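Local coordinates for YqgE/AlgH family protein (Corynebacterium diphtheriae NCTC 13129, PDB 2GS5) that is of unknown function but belongs to the UPF0301 (AlgH) family, known as YqgE/AlgH proteins, at residues S35-I40 with G137-A142; F48-A53 with S87-G92; V114-G119 with S130-F135; G144-E149 with G153-A158. All blocks are in the same frame, centred on the assembly; numbering follows the deposited sequence.

Contact 1. Residues S35-I40 with G137-A142; sequences SVILII and GHAEWA
I37 and W141 come from opposite directions and meet at the outer end of the indole, where CH2 of W141 lies 3.7 Å from CD1 of I37. This methyl arrives at the ring edge, in the plane of the indole, not over a face. The second branch joins in beside it, I37 CG2 standing 3.8 Å from W141 CH2, so both limbs of the isoleucine close on one corner of the six-membered ring. The torsions set up this fork: CG2 is anti to the backbone N, while CG1 is anti to the carbonyl carbon (chi1 -60°) and carries CD1 onward in an extended chain (chi2 171°). On the other side, CG of W141 is likewise anti to its own carbonyl carbon (chi1 -73°), and the indole reaches back toward strand 36-42. Strands 36-42 and 129-141 are not bonded to each other; both are antiparallel partners of strand 47-51, which runs between them in the mixed sheet. The side chains therefore meet across a whole strand, at its residue G49, which has no side chain to stand between them, and the CA atoms of I37 and A139 are 8.0 Å apart. A139 adds a looser apolar touch, its CB 4.4 Å from I37 CD1. At the polar end of the indole, W141 NE1 donates to E149 OE1 of helix 145-151. H138 ND1 makes a weak, long bond to the carbonyl O of A139 at 3.4 Å, and L21 of strand 19-23 also touches W141.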
loop_
_atom_site.group_PDB
_atom_site.type_symbol
_atom_site.label_atom_id
_atom_site.label_comp_id
_atom_site.label_asym_id
_atom_site.label_seq_id
_atom_site.Cartn_x
_atom_site.Cartn_y
_atom_site.Cartn_z
ATOM N N SER A 35 -1.802 -2.710 10.027
ATOM C CA SER A 35 -1.545 -2.002 8.788
ATOM C C SER A 35 -0.996 -2.935 7.717
ATOM O O SER A 35 -0.453 -4.014 7.997
ATOM C CB SER A 35 -0.587 -0.830 9.022
ATOM O OG SER A 35 0.649 -1.237 9.575
ATOM N N VAL A 36 -1.167 -2.498 6.474
ATOM C CA VAL A 36 -0.597 -3.148 5.301
ATOM C C VAL A 36 0.028 -2.034 4.490
ATOM O O VAL A 36 -0.678 -1.308 3.783
ATOM C CB VAL A 36 -1.666 -3.861 4.456
ATOM C CG1 VAL A 36 -1.055 -4.468 3.198
ATOM C CG2 VAL A 36 -2.386 -4.922 5.294
ATOM N N ILE A 37 1.343 -1.876 4.618
ATOM C CA ILE A 37 1.991 -0.683 4.084
ATOM C C ILE A 37 2.657 -0.984 2.755
ATOM O O ILE A 37 3.624 -1.722 2.696
ATOM C CB ILE A 37 2.987 -0.086 5.090
ATOM C CG1 ILE A 37 2.231 0.304 6.373
ATOM C CG2 ILE A 37 3.690 1.153 4.487
ATOM C CD1 ILE A 37 3.101 0.702 7.499
ATOM N N LEU A 38 2.104 -0.409 1.691
ATOM C CA LEU A 38 2.673 -0.530 0.354
ATOM C C LEU A 38 3.913 0.340 0.239
ATOM O O LEU A 38 3.841 1.555 0.416
ATOM C CB LEU A 38 1.655 -0.088 -0.690
ATOM C CG LEU A 38 2.102 -0.072 -2.146
ATOM C CD1 LEU A 38 2.385 -1.474 -2.644
ATOM C CD2 LEU A 38 1.052 0.612 -3.017
ATOM N N ILE A 39 5.043 -0.287 -0.063
ATOM C CA ILE A 39 6.292 0.440 -0.279
ATOM C C ILE A 39 6.224 1.146 -1.629
ATOM O O ILE A 39 6.005 0.507 -2.665
ATOM C CB ILE A 39 7.522 -0.498 -0.204
ATOM C CG1 ILE A 39 7.610 -1.122 1.191
ATOM C CG2 ILE A 39 8.812 0.249 -0.576
ATOM C CD1 ILE A 39 8.650 -2.215 1.307
ATOM N N ILE A 40 6.371 2.472 -1.603
ATOM C CA ILE A 40 6.286 3.293 -2.823
ATOM C C ILE A 40 7.632 3.885 -3.245
ATOM O O ILE A 40 7.763 4.419 -4.355
ATOM C CB ILE A 40 5.238 4.430 -2.652
ATOM C CG1 ILE A 40 5.632 5.406 -1.532
ATOM C CG2 ILE A 40 3.856 3.830 -2.389
ATOM C CD1 ILE A 40 4.626 6.531 -1.335
ATOM N N GLY A 137 -1.000 11.380 3.790
ATOM C CA GLY A 137 0.069 11.038 4.713
ATOM C C GLY A 137 0.809 9.796 4.276
ATOM O O GLY A 137 0.377 9.081 3.368
ATOM N N HIS A 138 1.937 9.536 4.921
ATOM C CA HIS A 138 2.734 8.366 4.611
ATOM C C HIS A 138 3.546 7.930 5.820
ATOM O O HIS A 138 3.549 8.598 6.855
ATOM C CB HIS A 138 3.668 8.657 3.436
ATOM C CG HIS A 138 4.691 9.698 3.736
ATOM N ND1 HIS A 138 5.934 9.406 4.247
ATOM C CD2 HIS A 138 4.638 11.045 3.627
ATOM C CE1 HIS A 138 6.611 10.527 4.416
ATOM N NE2 HIS A 138 5.847 11.537 4.049
ATOM N N ALA A 139 4.186 6.774 5.661
ATOM C CA ALA A 139 5.096 6.197 6.647
ATOM C C ALA A 139 6.512 6.255 6.068
ATOM O O ALA A 139 6.697 6.144 4.863
ATOM C CB ALA A 139 4.698 4.768 6.946
ATOM N N GLU A 140 7.494 6.475 6.936
ATOM C CA GLU A 140 8.897 6.563 6.520
ATOM C C GLU A 140 9.752 5.706 7.435
ATOM O O GLU A 140 9.517 5.661 8.646
ATOM C CB GLU A 140 9.405 8.021 6.565
ATOM C CG GLU A 140 10.842 8.207 6.041
ATOM C CD GLU A 140 11.378 9.643 6.127
ATOM O OE1 GLU A 140 10.631 10.555 6.517
ATOM O OE2 GLU A 140 12.581 9.848 5.827
ATOM N N TRP A 141 10.740 5.033 6.846
ATOM C CA TRP A 141 11.787 4.322 7.585
ATOM C C TRP A 141 13.131 4.938 7.265
ATOM O O TRP A 141 13.496 5.082 6.092
ATOM C CB TRP A 141 11.830 2.832 7.231
ATOM C CG TRP A 141 10.699 2.073 7.802
ATOM C CD1 TRP A 141 10.713 1.309 8.931
ATOM C CD2 TRP A 141 9.356 2.038 7.310
ATOM N NE1 TRP A 141 9.461 0.796 9.170
ATOM C CE2 TRP A 141 8.607 1.230 8.195
ATOM C CE3 TRP A 141 8.709 2.605 6.209
ATOM C CZ2 TRP A 141 7.252 0.967 8.003
ATOM C CZ3 TRP A 141 7.356 2.353 6.030
ATOM C CH2 TRP A 141 6.644 1.540 6.919
ATOM N N ALA A 142 13.876 5.289 8.304
ATOM C CA ALA A 142 15.255 5.706 8.122
ATOM C C ALA A 142 16.059 4.576 7.491
ATOM O O ALA A 142 15.670 3.411 7.571
ATOM C CB ALA A 142 15.866 6.087 9.454
#

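Contact 2. Residues F48-A53 with S87-G92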
loop_
_atom_site.group_PDB
_atom_site.type_symbol
_atom_site.label_atom_id
_atom_site.label_comp_id
_atom_site.label_asym_id
_atom_site.label_seq_id
_atom_site.Cartn_x
_atom_site.Cartn_y
_atom_site.Cartn_z
ATOM N N PHE A 48 9.760 4.667 1.955
ATOM C CA PHE A 48 8.466 5.324 2.135
ATOM C C PHE A 48 7.356 4.377 1.775
ATOM O O PHE A 48 7.486 3.593 0.830
ATOM C CB PHE A 48 8.351 6.547 1.222
ATOM C CG PHE A 48 9.412 7.581 1.468
ATOM C CD1 PHE A 48 9.168 8.654 2.304
ATOM C CD2 PHE A 48 10.659 7.470 0.863
ATOM C CE1 PHE A 48 10.153 9.609 2.526
ATOM C CE2 PHE A 48 11.649 8.418 1.076
ATOM C CZ PHE A 48 11.385 9.491 1.915
ATOM N N GLY A 49 6.240 4.464 2.488
ATOM C CA GLY A 49 5.091 3.645 2.185
ATOM C C GLY A 49 3.782 4.292 2.547
ATOM O O GLY A 49 3.761 5.307 3.242
ATOM N N VAL A 50 2.706 3.732 2.007
ATOM C CA VAL A 50 1.363 4.130 2.396
ATOM C C VAL A 50 0.554 2.913 2.860
ATOM O O VAL A 50 0.470 1.873 2.184
ATOM C CB VAL A 50 0.613 4.886 1.254
ATOM C CG1 VAL A 50 1.245 6.274 0.984
ATOM C CG2 VAL A 50 0.534 4.055 -0.022
ATOM N N ASN A 51 -0.053 3.063 4.031
ATOM C CA ASN A 51 -0.977 2.067 4.536
ATOM C C ASN A 51 -2.162 1.953 3.593
ATOM O O ASN A 51 -2.682 2.973 3.135
ATOM C CB ASN A 51 -1.442 2.475 5.933
ATOM C CG ASN A 51 -2.209 1.378 6.657
ATOM O OD1 ASN A 51 -2.301 0.236 6.205
ATOM N ND2 ASN A 51 -2.768 1.738 7.808
ATOM N N LEU A 52 -2.575 0.719 3.315
ATOM C CA LEU A 52 -3.718 0.428 2.456
ATOM C C LEU A 52 -4.991 0.093 3.231
ATOM O O LEU A 52 -6.058 -0.054 2.629
ATOM C CB LEU A 52 -3.391 -0.757 1.539
ATOM C CG LEU A 52 -2.149 -0.626 0.663
ATOM C CD1 LEU A 52 -2.008 -1.867 -0.220
ATOM C CD2 LEU A 52 -2.224 0.636 -0.192
ATOM N N ALA A 53 -4.873 -0.018 4.553
ATOM C CA ALA A 53 -5.898 -0.660 5.374
ATOM C C ALA A 53 -6.845 0.281 6.094
ATOM O O ALA A 53 -7.789 -0.190 6.750
ATOM C CB ALA A 53 -5.228 -1.592 6.391
ATOM N N SER A 87 -0.570 15.972 2.618
ATOM C CA SER A 87 -0.043 15.623 1.311
ATOM C C SER A 87 -0.679 14.324 0.833
ATOM O O SER A 87 -0.891 13.398 1.616
ATOM C CB SER A 87 1.470 15.522 1.369
ATOM O OG SER A 87 2.021 16.787 1.713
ATOM N N VAL A 88 -1.013 14.277 -0.451
ATOM C CA VAL A 88 -1.753 13.155 -1.029
ATOM C C VAL A 88 -0.928 12.455 -2.111
ATOM O O VAL A 88 -0.322 13.146 -2.948
ATOM C CB VAL A 88 -3.086 13.652 -1.610
ATOM C CG1 VAL A 88 -3.866 12.506 -2.262
ATOM C CG2 VAL A 88 -3.916 14.304 -0.518
ATOM N N VAL A 89 -0.916 11.123 -2.059
ATOM C CA VAL A 89 -0.272 10.207 -3.012
ATOM C C VAL A 89 -1.388 9.477 -3.762
ATOM O O VAL A 89 -2.369 9.075 -3.152
ATOM C CB VAL A 89 0.573 9.099 -2.255
ATOM C CG1 VAL A 89 1.041 7.973 -3.207
ATOM C CG2 VAL A 89 1.742 9.707 -1.543
ATOM N N GLY A 90 -1.232 9.282 -5.068
ATOM C CA GLY A 90 -2.141 8.407 -5.832
ATOM C C GLY A 90 -1.435 7.115 -6.199
ATOM O O GLY A 90 -0.326 7.151 -6.740
ATOM N N VAL A 91 -2.074 5.986 -5.903
ATOM C CA VAL A 91 -1.598 4.685 -6.347
ATOM C C VAL A 91 -2.632 4.113 -7.319
ATOM O O VAL A 91 -3.816 4.015 -6.990
ATOM C CB VAL A 91 -1.382 3.711 -5.177
ATOM C CG1 VAL A 91 -0.833 2.392 -5.695
ATOM C CG2 VAL A 91 -0.400 4.300 -4.160
ATOM N N GLY A 92 -2.184 3.750 -8.515
ATOM C CA GLY A 92 -3.055 3.199 -9.536
ATOM C C GLY A 92 -2.705 1.776 -9.905
ATOM O O GLY A 92 -1.636 1.264 -9.562
#
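V50 carries the contact alone for its strand, facing V89 and V91 of strand 87-94 with CA atoms of V50 and V89 8.3 Å apart. Along the first segment, F48 comes first and turns its ring to other neighbours, I40 and E140. G49 follows, tied through its backbone to A139 of strand 129-141. V50 then directs its CB at the opposite strand and splits its two methyls between two partners: CG1 lies 4.3 Å from V89 CG2, and CG2 lies 4.2 Å from V91 CG2. With chi1 at -68°, CG1 is anti to the carbonyl carbon and CG2 stands between the backbone N and that carbon, a fork spanning alternate residues of the facing strand. N51 ends the strand in an Asx turn, its OD1 accepting from A53 N at 3.1 Å; the donor stands well above the carbonyl plane, and V36 N is a second donor to the same oxygen. L52 directs its end back toward the second segment without touching it, and packs on L38 and F135. Strand 129-141 is the antiparallel partner of both strands and separates them in the sheet, while helix 162-166 approaches through D164 beside L52 and V165 beside V91.

Contact 3. Residues V114-G119 with S130-F135; sequences VMVNLG and SGMRLF
Strands 113-116 and 129-141, which flank strand 87-94 in the mixed sheet, bring V116 against M132 and, just past the end of the first strand, L118 against L134. V116 and M132 cross at about a right angle. The selenium does the touching: SE of M132, a selenomethionine, lies 4.0 Å from V116 CG2. The M132 chain runs straight out, with CG anti to the backbone N (chi1 -171°), and bends only at its last torsion, turning CE aside. The leucines meet at an angle, and CD2 of L134 fits against the fork of L118, 3.8 Å from L118 CD1 and 3.8 Å from L118 CD2. Beyond V116 the chain makes an Asx turn over N117 to G119: N117 OD1 accepts from G119 N at 2.9 Å, with the donor in the carbonyl plane, and L118 sits within this turn with its CB directed at the second strand. V88 of the intervening strand touches both leucines, and L106 backs V116. Because both strands run antiparallel to strand 87-94, they are parallel to each other, and their connection includes the short helix 122-125, a topology consistent with a split beta-alpha-beta unit with strand 87-94 between its two parallel strands.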
loop_
_atom_site.group_PDB
_atom_site.type_symbol
_atom_site.label_atom_id
_atom_site.label_comp_id
_atom_site.label_asym_id
_atom_site.label_seq_id
_atom_site.Cartn_x
_atom_site.Cartn_y
_atom_site.Cartn_z
ATOM N N VAL A 114 1.270 1.413 -9.874
ATOM C CA VAL A 114 1.978 2.626 -10.228
ATOM C C VAL A 114 1.658 3.746 -9.252
ATOM O O VAL A 114 0.597 3.760 -8.640
ATOM C CB VAL A 114 1.584 3.130 -11.647
ATOM C CG1 VAL A 114 2.159 2.225 -12.719
ATOM C CG2 VAL A 114 0.057 3.269 -11.779
HETATM N N MSE A 115 2.599 4.669 -9.091
HETATM C CA MSE A 115 2.297 5.950 -8.460
HETATM C C MSE A 115 1.854 6.920 -9.561
HETATM O O MSE A 115 2.545 7.074 -10.570
HETATM C CB MSE A 115 3.520 6.483 -7.694
HETATM C CG MSE A 115 3.623 6.069 -6.220
HETATM SE SE MSE A 115 4.864 7.329 -5.413
HETATM C CE MSE A 115 6.374 7.166 -6.649
ATOM N N VAL A 116 0.701 7.561 -9.369
ATOM C CA VAL A 116 0.138 8.484 -10.351
ATOM C C VAL A 116 0.539 9.895 -9.968
ATOM O O VAL A 116 0.330 10.315 -8.831
ATOM C CB VAL A 116 -1.401 8.402 -10.382
ATOM C CG1 VAL A 116 -1.979 9.363 -11.414
ATOM C CG2 VAL A 116 -1.857 6.970 -10.664
ATOM N N ASN A 117 1.137 10.618 -10.906
ATOM C CA ASN A 117 1.456 12.007 -10.684
ATOM C C ASN A 117 0.176 12.822 -10.695
ATOM O O ASN A 117 -0.476 12.939 -11.731
ATOM C CB ASN A 117 2.419 12.510 -11.760
ATOM C CG ASN A 117 3.000 13.855 -11.434
ATOM O OD1 ASN A 117 2.289 14.781 -11.026
ATOM N ND2 ASN A 117 4.312 13.984 -11.619
ATOM N N LEU A 118 -0.195 13.382 -9.539
ATOM C CA LEU A 118 -1.486 14.075 -9.415
ATOM C C LEU A 118 -1.496 15.454 -10.074
ATOM O O LEU A 118 -2.520 16.129 -10.087
ATOM C CB LEU A 118 -1.927 14.155 -7.950
ATOM C CG LEU A 118 -2.199 12.800 -7.293
ATOM C CD1 LEU A 118 -2.601 12.952 -5.820
ATOM C CD2 LEU A 118 -3.239 11.992 -8.062
ATOM N N GLY A 119 -0.351 15.868 -10.617
ATOM C CA GLY A 119 -0.285 17.029 -11.496
ATOM C C GLY A 119 -0.686 16.734 -12.933
ATOM O O GLY A 119 -0.825 17.658 -13.743
ATOM N N SER A 130 -7.043 1.039 -14.398
ATOM C CA SER A 130 -8.288 0.316 -14.132
ATOM C C SER A 130 -8.812 0.637 -12.749
ATOM O O SER A 130 -9.969 0.359 -12.434
ATOM C CB SER A 130 -8.098 -1.195 -14.267
ATOM O OG SER A 130 -7.079 -1.672 -13.402
ATOM N N GLY A 131 -7.948 1.210 -11.916
ATOM C CA GLY A 131 -8.323 1.603 -10.566
ATOM C C GLY A 131 -7.300 2.547 -9.986
ATOM O O GLY A 131 -6.187 2.641 -10.489
HETATM N N MSE A 132 -7.694 3.271 -8.944
HETATM C CA MSE A 132 -6.800 4.214 -8.281
HETATM C C MSE A 132 -7.335 4.551 -6.891
HETATM O O MSE A 132 -8.540 4.593 -6.675
HETATM C CB MSE A 132 -6.671 5.485 -9.118
HETATM C CG MSE A 132 -5.619 6.449 -8.644
HETATM SE SE MSE A 132 -5.656 8.016 -9.787
HETATM C CE MSE A 132 -6.970 9.017 -8.740
ATOM N N ARG A 133 -6.424 4.810 -5.961
ATOM C CA ARG A 133 -6.786 5.185 -4.600
ATOM C C ARG A 133 -5.854 6.292 -4.141
ATOM O O ARG A 133 -4.679 6.313 -4.519
ATOM C CB ARG A 133 -6.669 3.967 -3.680
ATOM C CG ARG A 133 -7.135 4.198 -2.244
ATOM C CD ARG A 133 -7.733 2.940 -1.643
ATOM N NE ARG A 133 -9.040 2.659 -2.230
ATOM C CZ ARG A 133 -9.714 1.524 -2.074
ATOM N NH1 ARG A 133 -9.203 0.535 -1.361
ATOM N NH2 ARG A 133 -10.903 1.385 -2.662
ATOM N N LEU A 134 -6.392 7.207 -3.345
ATOM C CA LEU A 134 -5.641 8.370 -2.859
ATOM C C LEU A 134 -5.364 8.239 -1.372
ATOM O O LEU A 134 -6.242 7.868 -0.597
ATOM C CB LEU A 134 -6.415 9.659 -3.132
ATOM C CG LEU A 134 -6.569 9.989 -4.617
ATOM C CD1 LEU A 134 -7.519 11.147 -4.825
ATOM C CD2 LEU A 134 -5.223 10.319 -5.241
ATOM N N PHE A 135 -4.137 8.571 -0.986
ATOM C CA PHE A 135 -3.674 8.410 0.387
ATOM C C PHE A 135 -3.152 9.707 0.953
ATOM O O PHE A 135 -2.298 10.348 0.350
ATOM C CB PHE A 135 -2.572 7.359 0.450
ATOM C CG PHE A 135 -3.000 6.036 -0.091
ATOM C CD1 PHE A 135 -3.522 5.056 0.743
ATOM C CD2 PHE A 135 -2.941 5.787 -1.463
ATOM C CE1 PHE A 135 -3.965 3.848 0.239
ATOM C CE2 PHE A 135 -3.364 4.573 -1.969
ATOM C CZ PHE A 135 -3.880 3.606 -1.126
#

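Contact 4. Residues G144-E149 with G153-A158; sequences GQLAQE and GDWFVA
E149 lies alongside W155, both side chains pointing the same way, and every carbon and oxygen from CB to the tip of the glutamate has something to meet. CB sits 3.6 Å from W155 NE1 and 3.6 Å from D154 OD2. CG, anti to the carbonyl carbon (chi1 -68°), stays beside the same aspartate oxygen, with E149 CG 3.6 Å from D154 OD2. The chain then runs out extended and brings CD into the ring plane at the edge of the indole, with carboxylate and ring nearly coplanar. OE1 accepts a hydrogen bond from W155 NE1 at 2.9 Å, almost straight (174°), on its anti lone pair, and W141 NE1 is a second indole donor to the same oxygen. OE2 is held from within the helix by Q145 NE2 at 3.1 Å. The segments form a helix-turn-strand connection closed by a Schellman motif: G153 leaves the helix with positive phi, and D154 N bonds to E149 O at 3.0 Å, the 6→1 bond of that motif. Strand 155-159 then joins strand 19-23. D154 OD2 comes within 4.2 Å of E149 OE1, a like-charge approach that the N-H donors on the glutamate probably offset; D154 OD1 binds N152 ND2. L146 crosses W155 at about a right angle, its CD1 3.9 Å from W155 CD1, with L21 touching both residues.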
loop_
_atom_site.group_PDB
_atom_site.type_symbol
_atom_site.label_atom_id
_atom_site.label_comp_id
_atom_site.label_asym_id
_atom_site.label_seq_id
_atom_site.Cartn_x
_atom_site.Cartn_y
_atom_site.Cartn_z
ATOM N N GLY A 144 18.220 1.536 6.972
ATOM C CA GLY A 144 18.500 0.398 7.845
ATOM C C GLY A 144 17.412 0.046 8.850
ATOM O O GLY A 144 17.429 -1.040 9.428
ATOM N N GLN A 145 16.449 0.944 9.051
ATOM C CA GLN A 145 15.464 0.772 10.121
ATOM C C GLN A 145 14.380 -0.245 9.766
ATOM O O GLN A 145 13.960 -1.025 10.626
ATOM C CB GLN A 145 14.845 2.129 10.487
ATOM C CG GLN A 145 13.872 2.116 11.661
ATOM C CD GLN A 145 14.475 1.669 12.985
ATOM O OE1 GLN A 145 15.659 1.895 13.264
ATOM N NE2 GLN A 145 13.649 1.040 13.821
ATOM N N LEU A 146 13.946 -0.263 8.508
ATOM C CA LEU A 146 12.982 -1.273 8.074
ATOM C C LEU A 146 13.580 -2.666 8.249
ATOM O O LEU A 146 12.916 -3.562 8.769
ATOM C CB LEU A 146 12.540 -1.056 6.630
ATOM C CG LEU A 146 11.572 -2.109 6.084
ATOM C CD1 LEU A 146 10.336 -2.247 6.976
ATOM C CD2 LEU A 146 11.185 -1.745 4.666
ATOM N N ALA A 147 14.839 -2.841 7.841
ATOM C CA ALA A 147 15.525 -4.123 8.017
ATOM C C ALA A 147 15.543 -4.558 9.479
ATOM O O ALA A 147 15.264 -5.719 9.803
ATOM C CB ALA A 147 16.935 -4.023 7.500
ATOM N N GLN A 148 15.880 -3.624 10.364
ATOM C CA GLN A 148 15.885 -3.909 11.798
ATOM C C GLN A 148 14.505 -4.357 12.286
ATOM O O GLN A 148 14.378 -5.325 13.024
ATOM C CB GLN A 148 16.338 -2.681 12.588
ATOM C CG GLN A 148 16.413 -2.909 14.085
ATOM C CD GLN A 148 17.475 -3.918 14.472
ATOM O OE1 GLN A 148 17.168 -5.024 14.941
ATOM N NE2 GLN A 148 18.736 -3.548 14.274
ATOM N N GLU A 149 13.468 -3.649 11.859
ATOM C CA GLU A 149 12.102 -3.984 12.286
ATOM C C GLU A 149 11.655 -5.339 11.752
ATOM O O GLU A 149 10.977 -6.076 12.456
ATOM C CB GLU A 149 11.125 -2.872 11.891
ATOM C CG GLU A 149 11.399 -1.609 12.687
ATOM C CD GLU A 149 10.497 -0.450 12.366
ATOM O OE1 GLU A 149 9.519 -0.632 11.611
ATOM O OE2 GLU A 149 10.763 0.653 12.890
ATOM N N GLY A 153 10.683 -9.000 13.853
ATOM C CA GLY A 153 9.393 -9.659 13.657
ATOM C C GLY A 153 8.193 -8.733 13.492
ATOM O O GLY A 153 7.055 -9.206 13.507
ATOM N N ASP A 154 8.438 -7.434 13.299
ATOM C CA ASP A 154 7.359 -6.420 13.223
ATOM C C ASP A 154 6.507 -6.509 11.966
ATOM O O ASP A 154 5.317 -6.150 11.984
ATOM C CB ASP A 154 7.929 -4.994 13.258
ATOM C CG ASP A 154 8.518 -4.611 14.598
ATOM O OD1 ASP A 154 8.527 -5.446 15.544
ATOM O OD2 ASP A 154 8.998 -3.461 14.687
ATOM N N TRP A 155 7.128 -6.947 10.876
ATOM C CA TRP A 155 6.502 -6.928 9.563
ATOM C C TRP A 155 6.775 -8.217 8.822
ATOM O O TRP A 155 7.833 -8.817 9.000
ATOM C CB TRP A 155 7.090 -5.814 8.705
ATOM C CG TRP A 155 7.120 -4.480 9.340
ATOM C CD1 TRP A 155 8.206 -3.857 9.862
ATOM C CD2 TRP A 155 6.020 -3.588 9.516
ATOM N NE1 TRP A 155 7.858 -2.633 10.352
ATOM C CE2 TRP A 155 6.516 -2.444 10.157
ATOM C CE3 TRP A 155 4.661 -3.645 9.190
ATOM C CZ2 TRP A 155 5.700 -1.366 10.491
ATOM C CZ3 TRP A 155 3.853 -2.564 9.518
ATOM C CH2 TRP A 155 4.375 -1.444 10.159
ATOM N N PHE A 156 5.822 -8.620 7.989
ATOM C CA PHE A 156 6.027 -9.672 7.008
ATOM C C PHE A 156 5.940 -9.023 5.631
ATOM O O PHE A 156 4.969 -8.335 5.319
ATOM C CB PHE A 156 4.984 -10.783 7.162
ATOM C CG PHE A 156 5.192 -11.946 6.230
ATOM C CD1 PHE A 156 6.035 -12.989 6.571
ATOM C CD2 PHE A 156 4.540 -11.991 5.007
ATOM C CE1 PHE A 156 6.219 -14.070 5.713
ATOM C CE2 PHE A 156 4.726 -13.049 4.155
ATOM C CZ PHE A 156 5.560 -14.084 4.492
ATOM N N VAL A 157 6.974 -9.233 4.826
ATOM C CA VAL A 157 7.070 -8.631 3.503
ATOM C C VAL A 157 6.430 -9.560 2.489
ATOM O O VAL A 157 6.815 -10.725 2.395
ATOM C CB VAL A 157 8.524 -8.355 3.134
ATOM C CG1 VAL A 157 8.643 -7.671 1.774
ATOM C CG2 VAL A 157 9.148 -7.504 4.192
ATOM N N ALA A 158 5.442 -9.056 1.756
ATOM C CA ALA A 158 4.704 -9.855 0.768
ATOM C C ALA A 158 4.409 -9.043 -0.480
ATOM O O ALA A 158 4.308 -7.826 -0.421
ATOM C CB ALA A 158 3.392 -10.348 1.359
#

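How the contacts relate
All four contacts reach one curled mixed sheet, contact 4 through strand 155-159. Strand 129-141 serves both contacts 1 and 3 and lies between the strands of contact 2. Centres of contacts 1 and 2 are about 8 Å apart, as are those of 2 and 3; contact 4 lies about 11 Å from contact 1 and about 25 Å from contact 3, across the chain's centre. Along the chain, contacts 2 and then 3 fall between the segments of contact 1, and contact 4 follows. I37 CD1, 3.6 Å from W155 CH2, joins contacts 1 and 4 in apolar packing. Contacts 1 to 3 thus link non-adjacent strands across a middle partner, and contact 4 adds helix 145-151 at one end.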